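Local coordinates for ESAT-6/WXG100 secretion system protein (Streptococcus gallolyticus, PDB 7JQE) that probably serves, as the extracellular part of the membrane subunit EsaA, in the type VIIb secretion system that exports proteins such as bacterial toxins, at residues 129-132 with 138-141; 165-170 with 467-472; 240-243 with 248-251. One frame throughout, in Å; residues are numbered along the deposited sequence.

Contact 1 (129-132 with 138-141); sequences KVSN and DLAL
Ser-131, one turn from the end of helix 102-135, holds the chain that leaves that helix: its OG accepts the backbone N-H of Leu-139 at 3.2 Å from N. The bond is nearly straight, 171° at the hydrogen. With OG anti to the backbone N (chi1 -174°), the hydroxyl reaches out to the returning loop, where it passes 3.7 Å from CA of Asp-138. The hydroxyl also gives its proton to the carbonyl O of Ser-137, and so bridges the two residues flanking Asp-138. Serine suits the place: with CA of Ser-131 5.3 Å from CA of Asp-138, a one-carbon hydroxyl is long enough to reach the loop and can both give and accept a bond.

Asp-138 turns its carboxylate two ways. OD1 accepts a weak, bent bond from N of Ala-140 at 3.1 Å (127°), while OD2 pairs with the hydroxyl of Ser-128 on the helix. Leu-139 brings CB and CG alongside the hydroxyl, with CG 4.0 Å from Ser-131 OG, and its side chain packs on Leu-163 and Val-167.

The joint thus closes the end of helix 102-135 against the start of the loop to helix 152-164. Helix 462-491 lies against the first segment through Leu-475 and Leu-479 on Val-130 and Tyr-476 on Ser-131, and the second subunit meets Lys-129 through a salt bridge from its Glu-478.

Contact 2 (165-170 with 467-472); sequences NQVTDD and NFKESG. With EDO (1,2-ethanediol), chain S.
Lys-469, on helix 462-491, reaches across to the turn between helices 152-164 and 169-179, a helix-to-turn contact within a helical bundle. Its NZ gives a weak hydrogen bond to the carbonyl O of Val-167 at 3.3 Å, and CE passes 3.5 Å from that same O. A long salt bridge runs from NZ to OD1 of Asp-169, 3.7 Å away, so the ammonium is shared loosely between a backbone oxygen and a carboxylate. Lysine suits a helix whose backbone stands 7.5 Å from the turn, between CA of Lys-469 and CA of Asp-169: chi1 of -173° swings CG to the far side from N, and the fully extended chain beyond carries the charge across.

The next shell probably helps to place these acceptors. Thr-168 is the N-cap of helix 169-179, and Asp-169 follows in its first turn, where a negative side chain probably also suits the helix dipole. CB of Val-167 is directed toward helix 462-491, CG1 comes 4.4 Å from CE of Lys-469, and the valine packs on Val-172 and Phe-135. Lys-469 also touches Val-172. Phe-468 is buried against Val-172 and Leu-176, and touches Gln-179 of the second subunit.

At Ser-471, which packs on Gln-133 of the second subunit, a 1,2-ethanediol, probably from the crystallisation liquor, forms a hydrogen bond through its O1 to OG of Ser-471 at 3.1 Å.

Contact 3 (240-243 with 248-251); sequences KYKS and TTVS. With EDO (1,2-ethanediol), chain U.
Lys-242 and Thr-249 meet tip to tip across the short link that follows helix 225-244. From CB, the lysine leaves the helix toward the loop, its first torsion (chi1 166°) carrying CG to the side away from N. CG passes 3.6 Å from O1 of a 1,2-ethanediol, probably from the crystallisation liquor. CD comes 3.8 Å from OG1 of Thr-249, and CE moves nearer, to 3.4 Å from that oxygen. At the last bond the chain bends (chi4 65°), which turns NZ to within 2.8 Å of OG1 of Thr-249. NZ of Lys-242 also bonds O1 of the diol at 3.2 Å and the backbone O of Val-247, to which the diol is itself bonded.

Lysine suits the place because its long chain spans from helix to loop and its three N-H match three oxygen partners. Opposite, chi1 of 49° sets OG1 of Thr-249 between its backbone N and carbonyl carbon, facing NZ, while CG2 lies beside the ammonium. Val-205 touches both residues, and Met-200 of helix 191-200 packs on the lysine.

Lys-242 thus holds the exiting chain: side-chain-to-backbone and side-chain-to-side-chain hydrogen bonds link the last turn of helix 225-244 to the surface segment after it.

Contacts 1 and 2 are neighbours, their centres about 12 Å apart, and they touch through side chains, such as Leu-141 on Gln-166. Helix 462-491 carries one segment of contact 2 and packs against contact 1, and both contacts reach the second subunit, so this end of the elongated chain takes part in the dimer. Contact 3 is remote, its centre about 56 Å from that of contact 1 and 52 Å from that of contact 2, and lies nearer the middle of the molecule. In sequence contact 1 comes first; contact 2 then joins residues nearly 300 apart, and contact 3 falls between its two segments, on an excursion that also includes the strands.

Contact 1 (129-132 with 138-141)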
loop_
_atom_site.group_PDB
_atom_site.type_symbol
_atom_site.label_atom_id
_atom_site.label_comp_id
_atom_site.label_asym_id
_atom_site.label_seq_id
_atom_site.Cartn_x
_atom_site.Cartn_y
_atom_site.Cartn_z
ATOM N N LYS A 129 35.828 23.685 28.266
ATOM C CA LYS A 129 35.431 22.536 27.458
ATOM C C LYS A 129 34.135 21.919 27.969
ATOM O O LYS A 129 33.310 21.446 27.176
ATOM C CB LYS A 129 36.550 21.495 27.430
ATOM C CG LYS A 129 37.822 21.992 26.767
ATOM C CD LYS A 129 38.880 20.902 26.669
ATOM C CE LYS A 129 40.208 21.479 26.197
ATOM N NZ LYS A 129 41.252 20.439 25.988
ATOM N N VAL A 130 33.935 21.912 29.289
ATOM C CA VAL A 130 32.677 21.405 29.831
ATOM C C VAL A 130 31.515 22.280 29.377
ATOM O O VAL A 130 30.428 21.779 29.063
ATOM C CB VAL A 130 32.749 21.304 31.366
ATOM C CG1 VAL A 130 31.355 21.209 31.964
ATOM C CG2 VAL A 130 33.585 20.098 31.780
ATOM N N SER A 131 31.731 23.597 29.312
ATOM C CA SER A 131 30.656 24.503 28.917
ATOM C C SER A 131 30.289 24.324 27.448
ATOM O O SER A 131 29.111 24.420 27.079
ATOM C CB SER A 131 31.062 25.948 29.196
ATOM O OG SER A 131 29.989 26.844 28.950
ATOM N N ASN A 132 31.282 24.070 26.591
ATOM C CA ASN A 132 31.001 23.867 25.173
ATOM C C ASN A 132 30.236 22.571 24.938
ATOM O O ASN A 132 29.343 22.520 24.089
ATOM C CB ASN A 132 32.303 23.875 24.372
ATOM C CG ASN A 132 32.809 25.277 24.094
ATOM O OD1 ASN A 132 32.050 26.150 23.671
ATOM N ND2 ASN A 132 34.099 25.500 24.332
ATOM N N ASP A 138 30.762 29.052 25.516
ATOM C CA ASP A 138 31.645 29.189 26.673
ATOM C C ASP A 138 31.125 30.342 27.524
ATOM O O ASP A 138 31.425 31.509 27.257
ATOM C CB ASP A 138 33.089 29.421 26.236
ATOM C CG ASP A 138 34.040 29.575 27.414
ATOM O OD1 ASP A 138 33.594 29.420 28.571
ATOM O OD2 ASP A 138 35.236 29.853 27.180
ATOM N N LEU A 139 30.348 30.010 28.557
ATOM C CA LEU A 139 29.759 31.049 29.396
ATOM C C LEU A 139 30.819 31.837 30.155
ATOM O O LEU A 139 30.633 33.034 30.404
ATOM C CB LEU A 139 28.752 30.431 30.366
ATOM C CG LEU A 139 27.488 29.855 29.719
ATOM C CD1 LEU A 139 26.635 29.135 30.748
ATOM C CD2 LEU A 139 26.692 30.958 29.045
ATOM N N ALA A 140 31.927 31.199 30.517
ATOM C CA ALA A 140 32.977 31.826 31.322
ATOM C C ALA A 140 32.368 32.622 32.475
ATOM O O ALA A 140 32.524 33.838 32.586
ATOM C CB ALA A 140 33.880 32.712 30.467
ATOM N N LEU A 141 31.650 31.902 33.332
ATOM C CA LEU A 141 31.008 32.528 34.479
ATOM C C LEU A 141 32.056 33.204 35.352
ATOM O O LEU A 141 33.091 32.609 35.668
ATOM C CB LEU A 141 30.233 31.484 35.279
ATOM C CG LEU A 141 29.267 32.009 36.341
ATOM C CD1 LEU A 141 28.122 32.761 35.684
ATOM C CD2 LEU A 141 28.746 30.864 37.195
#

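Contact 2 (165-170 with 467-472)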
loop_
_atom_site.group_PDB
_atom_site.type_symbol
_atom_site.label_atom_id
_atom_site.label_comp_id
_atom_site.label_asym_id
_atom_site.label_seq_id
_atom_site.Cartn_x
_atom_site.Cartn_y
_atom_site.Cartn_z
ATOM N N ASN A 165 19.379 30.643 35.014
ATOM C CA ASN A 165 18.807 31.852 34.430
ATOM C C ASN A 165 19.631 32.389 33.270
ATOM O O ASN A 165 19.298 33.452 32.733
ATOM C CB ASN A 165 18.658 32.941 35.494
ATOM C CG ASN A 165 17.553 32.641 36.483
ATOM O OD1 ASN A 165 17.769 32.651 37.696
ATOM N ND2 ASN A 165 16.358 32.374 35.970
ATOM N N GLN A 166 20.690 31.686 32.873
ATOM C CA GLN A 166 21.579 32.142 31.818
ATOM C C GLN A 166 21.657 31.192 30.632
ATOM O O GLN A 166 22.023 31.632 29.537
ATOM C CB GLN A 166 22.996 32.361 32.378
ATOM C CG GLN A 166 23.949 33.077 31.443
ATOM C CD GLN A 166 25.266 33.436 32.116
ATOM O OE1 GLN A 166 25.397 33.367 33.340
ATOM N NE2 GLN A 166 26.250 33.823 31.313
ATOM N N VAL A 167 21.320 29.919 30.811
ATOM C CA VAL A 167 21.377 28.919 29.752
ATOM C C VAL A 167 19.951 28.585 29.340
ATOM O O VAL A 167 19.134 28.178 30.176
ATOM C CB VAL A 167 22.129 27.657 30.205
ATOM C CG1 VAL A 167 22.048 26.584 29.141
ATOM C CG2 VAL A 167 23.576 27.990 30.511
ATOM N N THR A 168 19.650 28.760 28.057
ATOM C CA THR A 168 18.334 28.421 27.539
ATOM C C THR A 168 18.270 26.941 27.184
ATOM O O THR A 168 19.280 26.312 26.854
ATOM C CB THR A 168 18.003 29.259 26.304
ATOM O OG1 THR A 168 18.824 28.838 25.209
ATOM C CG2 THR A 168 18.255 30.735 26.578
ATOM N N ASP A 169 17.061 26.383 27.257
ATOM C CA ASP A 169 16.892 24.979 26.909
ATOM C C ASP A 169 17.225 24.730 25.447
ATOM O O ASP A 169 17.648 23.625 25.086
ATOM C CB ASP A 169 15.468 24.528 27.228
ATOM C CG ASP A 169 15.128 24.685 28.698
ATOM O OD1 ASP A 169 15.192 25.825 29.208
ATOM O OD2 ASP A 169 14.800 23.670 29.347
ATOM N N ASP A 170 17.057 25.745 24.594
ATOM C CA ASP A 170 17.394 25.580 23.183
ATOM C C ASP A 170 18.889 25.364 22.994
ATOM O O ASP A 170 19.302 24.495 22.216
ATOM C CB ASP A 170 16.922 26.794 22.381
ATOM C CG ASP A 170 15.426 26.774 22.116
ATOM O OD1 ASP A 170 14.837 25.671 22.094
ATOM O OD2 ASP A 170 14.840 27.862 21.924
ATOM N N ASN A 467 17.661 16.722 31.523
ATOM C CA ASN A 467 18.670 15.960 32.252
ATOM C C ASN A 467 20.076 16.278 31.757
ATOM O O ASN A 467 21.029 16.290 32.546
ATOM C CB ASN A 467 18.378 14.464 32.138
ATOM C CG ASN A 467 17.186 14.041 32.974
ATOM O OD1 ASN A 467 16.801 14.730 33.922
ATOM N ND2 ASN A 467 16.600 12.901 32.634
ATOM N N PHE A 468 20.227 16.537 30.455
ATOM C CA PHE A 468 21.524 16.959 29.932
ATOM C C PHE A 468 21.915 18.318 30.497
ATOM O O PHE A 468 23.063 18.526 30.908
ATOM C CB PHE A 468 21.478 17.001 28.404
ATOM C CG PHE A 468 22.830 17.039 27.746
ATOM C CD1 PHE A 468 23.683 15.949 27.816
ATOM C CD2 PHE A 468 23.230 18.149 27.020
ATOM C CE1 PHE A 468 24.920 15.975 27.193
ATOM C CE2 PHE A 468 24.463 18.178 26.396
ATOM C CZ PHE A 468 25.310 17.089 26.485
ATOM N N LYS A 469 20.966 19.254 30.525
ATOM C CA LYS A 469 21.210 20.549 31.146
ATOM C C LYS A 469 21.611 20.382 32.607
ATOM O O LYS A 469 22.515 21.072 33.094
ATOM C CB LYS A 469 19.958 21.420 31.018
ATOM C CG LYS A 469 20.118 22.860 31.472
ATOM C CD LYS A 469 18.774 23.572 31.542
ATOM C CE LYS A 469 18.947 25.053 31.843
ATOM N NZ LYS A 469 17.643 25.763 31.941
ATOM N N GLU A 470 20.960 19.456 33.316
ATOM C CA GLU A 470 21.255 19.261 34.733
ATOM C C GLU A 470 22.652 18.689 34.941
ATOM O O GLU A 470 23.331 19.036 35.912
ATOM C CB GLU A 470 20.198 18.355 35.365
ATOM C CG GLU A 470 19.159 19.098 36.192
ATOM C CD GLU A 470 17.978 18.224 36.578
ATOM O OE1 GLU A 470 17.133 17.949 35.705
ATOM O OE2 GLU A 470 17.895 17.807 37.753
ATOM N N SER A 471 23.099 17.807 34.046
ATOM C CA SER A 471 24.445 17.259 34.168
ATOM C C SER A 471 25.493 18.343 33.955
ATOM O O SER A 471 26.459 18.451 34.721
ATOM C CB SER A 471 24.642 16.116 33.172
ATOM O OG SER A 471 23.873 14.986 33.541
ATOM N N GLY A 472 25.314 19.162 32.917
ATOM C CA GLY A 472 26.267 20.230 32.662
ATOM C C GLY A 472 26.331 21.243 33.790
ATOM O O GLY A 472 27.415 21.688 34.179
HETATM C C1 EDO S . 21.599 12.409 32.685
HETATM O O1 EDO S . 22.615 12.816 31.759
HETATM C C2 EDO S . 21.516 10.887 32.736
HETATM O O2 EDO S . 22.770 10.345 33.168
#

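Contact 3 (240-243 with 248-251)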
loop_
_atom_site.group_PDB
_atom_site.type_symbol
_atom_site.label_atom_id
_atom_site.label_comp_id
_atom_site.label_asym_id
_atom_site.label_seq_id
_atom_site.Cartn_x
_atom_site.Cartn_y
_atom_site.Cartn_z
ATOM N N LYS A 240 4.176 9.768 -11.654
ATOM C CA LYS A 240 5.102 10.568 -10.858
ATOM C C LYS A 240 6.256 9.719 -10.350
ATOM O O LYS A 240 7.423 10.127 -10.424
ATOM C CB LYS A 240 4.368 11.218 -9.685
ATOM C CG LYS A 240 3.828 12.608 -9.960
ATOM C CD LYS A 240 3.245 13.211 -8.689
ATOM C CE LYS A 240 2.684 14.602 -8.939
ATOM N NZ LYS A 240 1.748 15.028 -7.860
ATOM N N TYR A 241 5.949 8.526 -9.839
ATOM C CA TYR A 241 6.990 7.646 -9.325
ATOM C C TYR A 241 7.916 7.176 -10.442
ATOM O O TYR A 241 9.143 7.202 -10.293
ATOM C CB TYR A 241 6.346 6.460 -8.618
ATOM C CG TYR A 241 7.305 5.645 -7.791
ATOM C CD1 TYR A 241 7.508 5.930 -6.441
ATOM C CD2 TYR A 241 7.997 4.582 -8.349
ATOM C CE1 TYR A 241 8.378 5.177 -5.674
ATOM C CE2 TYR A 241 8.869 3.826 -7.590
ATOM C CZ TYR A 241 9.058 4.129 -6.254
ATOM O OH TYR A 241 9.928 3.372 -5.502
ATOM N N LYS A 242 7.342 6.746 -11.572
ATOM C CA LYS A 242 8.160 6.289 -12.691
ATOM C C LYS A 242 9.076 7.395 -13.189
ATOM O O LYS A 242 10.223 7.139 -13.572
ATOM C CB LYS A 242 7.270 5.794 -13.831
ATOM C CG LYS A 242 8.003 5.613 -15.155
ATOM C CD LYS A 242 7.018 5.479 -16.312
ATOM C CE LYS A 242 7.734 5.281 -17.638
ATOM N NZ LYS A 242 8.486 3.999 -17.671
ATOM N N SER A 243 8.585 8.634 -13.195
ATOM C CA SER A 243 9.410 9.750 -13.641
ATOM C C SER A 243 10.443 10.157 -12.589
ATOM O O SER A 243 11.535 10.613 -12.944
ATOM C CB SER A 243 8.520 10.934 -14.006
ATOM O OG SER A 243 9.294 12.002 -14.510
ATOM N N THR A 248 11.215 1.113 -15.544
ATOM C CA THR A 248 10.783 0.583 -16.832
ATOM C C THR A 248 9.383 -0.006 -16.706
ATOM O O THR A 248 9.101 -0.756 -15.764
ATOM C CB THR A 248 11.767 -0.477 -17.326
ATOM O OG1 THR A 248 12.984 0.162 -17.732
ATOM C CG2 THR A 248 11.196 -1.240 -18.506
ATOM N N THR A 249 8.502 0.347 -17.642
ATOM C CA THR A 249 7.123 -0.136 -17.653
ATOM C C THR A 249 6.782 -0.690 -19.032
ATOM O O THR A 249 7.609 -0.697 -19.948
ATOM C CB THR A 249 6.133 0.971 -17.267
ATOM O OG1 THR A 249 6.415 2.157 -18.023
ATOM C CG2 THR A 249 6.218 1.273 -15.778
ATOM N N VAL A 250 5.543 -1.153 -19.176
ATOM C CA VAL A 250 5.057 -1.723 -20.424
ATOM C C VAL A 250 4.163 -0.703 -21.117
ATOM O O VAL A 250 3.599 0.197 -20.490
ATOM C CB VAL A 250 4.317 -3.059 -20.183
ATOM C CG1 VAL A 250 3.043 -3.127 -20.995
ATOM C CG2 VAL A 250 5.238 -4.226 -20.522
ATOM N N SER A 251 4.038 -0.835 -22.438
ATOM C CA SER A 251 3.292 0.131 -23.244
ATOM C C SER A 251 2.380 -0.600 -24.226
ATOM O O SER A 251 2.862 -1.244 -25.165
ATOM C CB SER A 251 4.250 1.058 -23.991
ATOM O OG SER A 251 3.543 2.092 -24.648
HETATM C C1 EDO U . 12.482 5.478 -17.412
HETATM O O1 EDO U . 11.256 5.193 -16.727
HETATM C C2 EDO U . 12.310 6.781 -18.184
HETATM O O2 EDO U . 11.265 7.548 -17.572
#